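Long-range contact in outer membrane lipoprotein carrier protein LolA (Thermus thermophilus, PDB 2YZY), which is of uncharacterised function but, as a LolA-like protein, probably binds the acyl chains of lipoproteins and carries them toward the outer membrane: residues V44-E56 and T181-K193. Sequence-based numbering, arbitrary orientation.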
loop_
_atom_site.group_PDB
_atom_site.type_symbol
_atom_site.label_atom_id
_atom_site.label_comp_id
_atom_site.label_asym_id
_atom_site.label_seq_id
_atom_site.Cartn_x
_atom_site.Cartn_y
_atom_site.Cartn_z
ATOM N N VAL A 44 2.207 0.039 -7.245
ATOM C CA VAL A 44 3.119 0.078 -6.107
ATOM C C VAL A 44 4.399 -0.694 -6.422
ATOM O O VAL A 44 4.355 -1.742 -7.057
ATOM C CB VAL A 44 2.434 -0.521 -4.863
ATOM C CG1 VAL A 44 3.370 -0.483 -3.681
ATOM C CG2 VAL A 44 1.146 0.247 -4.561
ATOM N N TYR A 45 5.534 -0.160 -5.973
ATOM C CA TYR A 45 6.841 -0.766 -6.216
ATOM C C TYR A 45 7.636 -0.838 -4.930
ATOM O O TYR A 45 7.677 0.124 -4.164
ATOM C CB TYR A 45 7.620 0.072 -7.231
ATOM C CG TYR A 45 6.932 0.163 -8.564
ATOM C CD1 TYR A 45 7.202 -0.762 -9.570
ATOM C CD2 TYR A 45 5.949 1.129 -8.796
ATOM C CE1 TYR A 45 6.510 -0.736 -10.773
ATOM C CE2 TYR A 45 5.249 1.161 -9.991
ATOM C CZ TYR A 45 5.534 0.227 -10.973
ATOM O OH TYR A 45 4.822 0.246 -12.149
ATOM N N ALA A 46 8.290 -1.973 -4.708
ATOM C CA ALA A 46 9.076 -2.151 -3.497
ATOM C C ALA A 46 10.436 -2.776 -3.760
ATOM O O ALA A 46 10.547 -3.770 -4.473
ATOM C CB ALA A 46 8.306 -3.021 -2.502
ATOM N N LEU A 47 11.466 -2.168 -3.180
ATOM C CA LEU A 47 12.834 -2.667 -3.269
ATOM C C LEU A 47 13.264 -2.694 -1.801
ATOM O O LEU A 47 13.954 -1.794 -1.321
ATOM C CB LEU A 47 13.707 -1.707 -4.088
ATOM C CG LEU A 47 15.145 -2.146 -4.396
ATOM C CD1 LEU A 47 15.156 -3.544 -4.997
ATOM C CD2 LEU A 47 15.781 -1.150 -5.350
ATOM N N PRO A 48 12.832 -3.733 -1.063
ATOM C CA PRO A 48 13.121 -3.937 0.362
ATOM C C PRO A 48 14.565 -3.765 0.812
ATOM O O PRO A 48 14.829 -3.078 1.796
ATOM C CB PRO A 48 12.610 -5.352 0.616
ATOM C CG PRO A 48 11.460 -5.461 -0.330
ATOM C CD PRO A 48 12.033 -4.854 -1.590
ATOM N N GLN A 49 15.497 -4.386 0.099
ATOM C CA GLN A 49 16.904 -4.299 0.474
ATOM C C GLN A 49 17.442 -2.869 0.493
ATOM O O GLN A 49 18.359 -2.556 1.256
ATOM C CB GLN A 49 17.749 -5.167 -0.462
ATOM C CG GLN A 49 19.210 -5.262 -0.061
ATOM C CD GLN A 49 19.924 -6.410 -0.745
ATOM O OE1 GLN A 49 19.970 -6.488 -1.973
ATOM N NE2 GLN A 49 20.487 -7.315 0.051
ATOM N N ALA A 50 16.867 -2.001 -0.334
ATOM C CA ALA A 50 17.300 -0.609 -0.397
ATOM C C ALA A 50 16.362 0.296 0.399
ATOM O O ALA A 50 16.542 1.513 0.435
ATOM C CB ALA A 50 17.359 -0.146 -1.852
ATOM N N ARG A 51 15.367 -0.310 1.041
ATOM C CA ARG A 51 14.385 0.437 1.819
ATOM C C ARG A 51 13.729 1.511 0.959
ATOM O O ARG A 51 13.522 2.638 1.406
ATOM C CB ARG A 51 15.038 1.085 3.046
ATOM C CG ARG A 51 15.466 0.101 4.125
ATOM C CD ARG A 51 15.823 0.836 5.413
ATOM N NE ARG A 51 16.127 -0.077 6.511
ATOM C CZ ARG A 51 17.185 -0.882 6.546
ATOM N NH1 ARG A 51 18.047 -0.889 5.538
ATOM N NH2 ARG A 51 17.380 -1.678 7.588
ATOM N N LEU A 52 13.406 1.148 -0.278
ATOM C CA LEU A 52 12.769 2.059 -1.221
ATOM C C LEU A 52 11.367 1.575 -1.565
ATOM O O LEU A 52 11.148 0.388 -1.786
ATOM C CB LEU A 52 13.588 2.166 -2.507
ATOM C CG LEU A 52 14.968 2.819 -2.467
ATOM C CD1 LEU A 52 15.510 2.899 -3.891
ATOM C CD2 LEU A 52 14.878 4.212 -1.859
ATOM N N PHE A 53 10.428 2.512 -1.633
ATOM C CA PHE A 53 9.034 2.202 -1.938
ATOM C C PHE A 53 8.514 3.328 -2.835
ATOM O O PHE A 53 8.838 4.492 -2.614
ATOM C CB PHE A 53 8.241 2.168 -0.629
ATOM C CG PHE A 53 6.894 1.513 -0.730
ATOM C CD1 PHE A 53 6.784 0.140 -0.919
ATOM C CD2 PHE A 53 5.732 2.263 -0.566
ATOM C CE1 PHE A 53 5.537 -0.479 -0.938
ATOM C CE2 PHE A 53 4.480 1.655 -0.583
ATOM C CZ PHE A 53 4.382 0.283 -0.767
ATOM N N ARG A 54 7.724 2.990 -3.850
ATOM C CA ARG A 54 7.177 4.009 -4.743
ATOM C C ARG A 54 5.728 3.688 -5.067
ATOM O O ARG A 54 5.388 2.541 -5.336
ATOM C CB ARG A 54 7.989 4.090 -6.048
ATOM C CG ARG A 54 7.538 5.199 -7.019
ATOM C CD ARG A 54 8.439 5.247 -8.252
ATOM N NE ARG A 54 8.000 6.214 -9.260
ATOM C CZ ARG A 54 8.658 7.327 -9.576
ATOM N NH1 ARG A 54 9.792 7.640 -8.958
ATOM N NH2 ARG A 54 8.197 8.114 -10.540
ATOM N N VAL A 55 4.874 4.705 -5.012
ATOM C CA VAL A 55 3.460 4.533 -5.322
ATOM C C VAL A 55 3.126 5.526 -6.428
ATOM O O VAL A 55 3.434 6.717 -6.319
ATOM C CB VAL A 55 2.575 4.814 -4.091
ATOM C CG1 VAL A 55 1.103 4.626 -4.458
ATOM C CG2 VAL A 55 2.974 3.883 -2.943
ATOM N N GLU A 56 2.519 5.031 -7.503
ATOM C CA GLU A 56 2.158 5.868 -8.647
ATOM C C GLU A 56 0.646 5.865 -8.801
ATOM O O GLU A 56 0.030 4.813 -8.947
ATOM C CB GLU A 56 2.834 5.332 -9.912
ATOM C CG GLU A 56 4.359 5.411 -9.829
ATOM C CD GLU A 56 5.072 4.827 -11.031
ATOM O OE1 GLU A 56 4.403 4.499 -12.035
ATOM O OE2 GLU A 56 6.315 4.706 -10.967
ATOM N N THR A 181 9.647 -9.134 -8.981
ATOM C CA THR A 181 10.454 -8.679 -10.097
ATOM C C THR A 181 11.802 -8.167 -9.614
ATOM O O THR A 181 12.242 -8.482 -8.509
ATOM C CB THR A 181 9.703 -7.545 -10.828
ATOM O OG1 THR A 181 10.456 -7.105 -11.964
ATOM C CG2 THR A 181 9.470 -6.373 -9.878
ATOM N N ASN A 182 12.476 -7.412 -10.470
ATOM C CA ASN A 182 13.739 -6.807 -10.101
ATOM C C ASN A 182 13.567 -5.319 -10.352
ATOM O O ASN A 182 13.009 -4.914 -11.372
ATOM C CB ASN A 182 14.897 -7.354 -10.937
ATOM C CG ASN A 182 16.233 -6.798 -10.490
ATOM O OD1 ASN A 182 16.462 -6.602 -9.294
ATOM N ND2 ASN A 182 17.126 -6.549 -11.441
ATOM N N LEU A 183 14.035 -4.507 -9.415
ATOM C CA LEU A 183 13.913 -3.062 -9.534
ATOM C C LEU A 183 15.211 -2.419 -9.100
ATOM O O LEU A 183 15.987 -3.016 -8.346
ATOM C CB LEU A 183 12.767 -2.562 -8.651
ATOM C CG LEU A 183 11.381 -3.123 -8.970
ATOM C CD1 LEU A 183 10.436 -2.870 -7.798
ATOM C CD2 LEU A 183 10.845 -2.483 -10.249
ATOM N N THR A 184 15.443 -1.197 -9.565
ATOM C CA THR A 184 16.658 -0.476 -9.220
ATOM C C THR A 184 16.350 0.906 -8.666
ATOM O O THR A 184 15.245 1.427 -8.828
ATOM C CB THR A 184 17.561 -0.290 -10.445
ATOM O OG1 THR A 184 16.907 0.571 -11.389
ATOM C CG2 THR A 184 17.862 -1.634 -11.100
ATOM N N GLU A 185 17.339 1.508 -8.015
ATOM C CA GLU A 185 17.155 2.839 -7.464
ATOM C C GLU A 185 16.939 3.846 -8.593
ATOM O O GLU A 185 16.182 4.802 -8.440
ATOM C CB GLU A 185 18.367 3.247 -6.614
ATOM C CG GLU A 185 19.696 3.270 -7.349
ATOM C CD GLU A 185 20.813 3.836 -6.490
ATOM O OE1 GLU A 185 21.016 3.327 -5.367
ATOM O OE2 GLU A 185 21.491 4.789 -6.936
ATOM N N ALA A 186 17.591 3.629 -9.732
ATOM C CA ALA A 186 17.438 4.536 -10.865
ATOM C C ALA A 186 15.977 4.583 -11.292
ATOM O O ALA A 186 15.464 5.633 -11.684
ATOM C CB ALA A 186 18.313 4.082 -12.034
ATOM N N GLN A 187 15.306 3.440 -11.220
ATOM C CA GLN A 187 13.900 3.389 -11.593
ATOM C C GLN A 187 13.014 4.035 -10.533
ATOM O O GLN A 187 12.243 4.946 -10.829
ATOM C CB GLN A 187 13.438 1.939 -11.787
ATOM C CG GLN A 187 14.054 1.220 -12.970
ATOM C CD GLN A 187 13.709 -0.258 -12.980
ATOM O OE1 GLN A 187 13.785 -0.932 -11.949
ATOM N NE2 GLN A 187 13.340 -0.774 -14.145
ATOM N N LEU A 188 13.134 3.574 -9.293
ATOM C CA LEU A 188 12.280 4.082 -8.224
ATOM C C LEU A 188 12.528 5.507 -7.745
ATOM O O LEU A 188 11.631 6.130 -7.165
ATOM C CB LEU A 188 12.309 3.109 -7.041
ATOM C CG LEU A 188 11.949 1.664 -7.405
ATOM C CD1 LEU A 188 11.772 0.860 -6.125
ATOM C CD2 LEU A 188 10.672 1.617 -8.237
ATOM N N LYS A 189 13.725 6.034 -7.983
ATOM C CA LYS A 189 14.024 7.400 -7.565
ATOM C C LYS A 189 13.977 8.405 -8.710
ATOM O O LYS A 189 14.453 9.534 -8.574
ATOM C CB LYS A 189 15.392 7.464 -6.878
ATOM C CG LYS A 189 15.420 6.796 -5.514
ATOM C CD LYS A 189 16.744 7.042 -4.799
ATOM C CE LYS A 189 17.913 6.457 -5.571
ATOM N NZ LYS A 189 19.218 6.689 -4.887
ATOM N N ARG A 190 13.409 8.003 -9.842
ATOM C CA ARG A 190 13.316 8.914 -10.978
ATOM C C ARG A 190 12.298 10.008 -10.673
ATOM O O ARG A 190 11.344 9.793 -9.920
ATOM C CB ARG A 190 12.909 8.156 -12.246
ATOM C CG ARG A 190 11.470 7.653 -12.273
ATOM C CD ARG A 190 11.243 6.808 -13.520
ATOM N NE ARG A 190 9.831 6.496 -13.738
ATOM C CZ ARG A 190 9.123 5.634 -13.011
ATOM N NH1 ARG A 190 9.687 4.976 -12.007
ATOM N NH2 ARG A 190 7.837 5.441 -13.290
ATOM N N TYR A 191 12.507 11.184 -11.255
ATOM C CA TYR A 191 11.611 12.314 -11.045
ATOM C C TYR A 191 11.731 13.297 -12.207
ATOM O O TYR A 191 12.741 13.317 -12.911
ATOM C CB TYR A 191 11.974 13.028 -9.737
ATOM C CG TYR A 191 13.357 13.639 -9.765
ATOM C CD1 TYR A 191 13.585 14.872 -10.376
ATOM C CD2 TYR A 191 14.451 12.954 -9.239
ATOM C CE1 TYR A 191 14.870 15.406 -10.466
ATOM C CE2 TYR A 191 15.740 13.480 -9.324
ATOM C CZ TYR A 191 15.940 14.704 -9.940
ATOM O OH TYR A 191 17.213 15.223 -10.035
ATOM N N PRO A 192 10.694 14.117 -12.428
ATOM C CA PRO A 192 10.718 15.102 -13.513
ATOM C C PRO A 192 11.802 16.129 -13.211
ATOM O O PRO A 192 11.793 16.755 -12.153
ATOM C CB PRO A 192 9.316 15.704 -13.460
ATOM C CG PRO A 192 8.483 14.573 -12.923
ATOM C CD PRO A 192 9.355 14.042 -11.819
ATOM N N LYS A 193 12.733 16.303 -14.142
ATOM C CA LYS A 193 13.831 17.234 -13.941
ATOM C C LYS A 193 13.407 18.686 -13.741
ATOM O O LYS A 193 14.141 19.469 -13.140
ATOM C CB LYS A 193 14.814 17.139 -15.112
ATOM C CG LYS A 193 15.454 15.765 -15.275
ATOM C CD LYS A 193 16.164 15.331 -14.003
ATOM C CE LYS A 193 16.965 14.058 -14.223
ATOM N NZ LYS A 193 18.056 14.271 -15.212
HETATM O O HOH W 1 8.250 2.748 -10.676
HETATM O O HOH W 2 5.085 6.571 -14.350
#
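In this LolA-like fold the short helix 185-188 and the loop after it lie across the β-hairpin 44-56, with Leu188 set over Tyr45, Leu47 and Leu52. Leu188 splits its methyls: CD2 sits 3.6 Å from Tyr45 CB, while CD1 meets Leu47 CB at 3.8 Å. Leu183 turns CD2 toward the Tyr45 ring. Beside this patch, Arg54 is extended from CG to NE, with CG anti to the backbone N (chi1 -176°), which carries NH1 to the carbonyls at the helix end. NH1 donates, near the guanidinium plane, to Arg190 O at 2.8 Å, nearly straight, and Leu188 O at 3.0 Å. Arg190 lays its guanidinium flat on that of Arg54, centres 3.9 Å apart and planes at 21°. Glu56 probably offsets the like charges: OE2 takes Arg54 NE at 2.8 Å and Arg190 NH2 at 2.9 Å, and a water links it to Arg190 NH1. A leucine in place of Arg54 would probably leave the carbonyls of Leu188 and Arg190 without this donor and Arg190 without its stacking partner. Phe67 adds a cation-pi contact to Arg54 and touches Pro192, while Gln24 touches Leu183, so residues 181-193 cross the hairpin from strand 23-30 to strand 67-70.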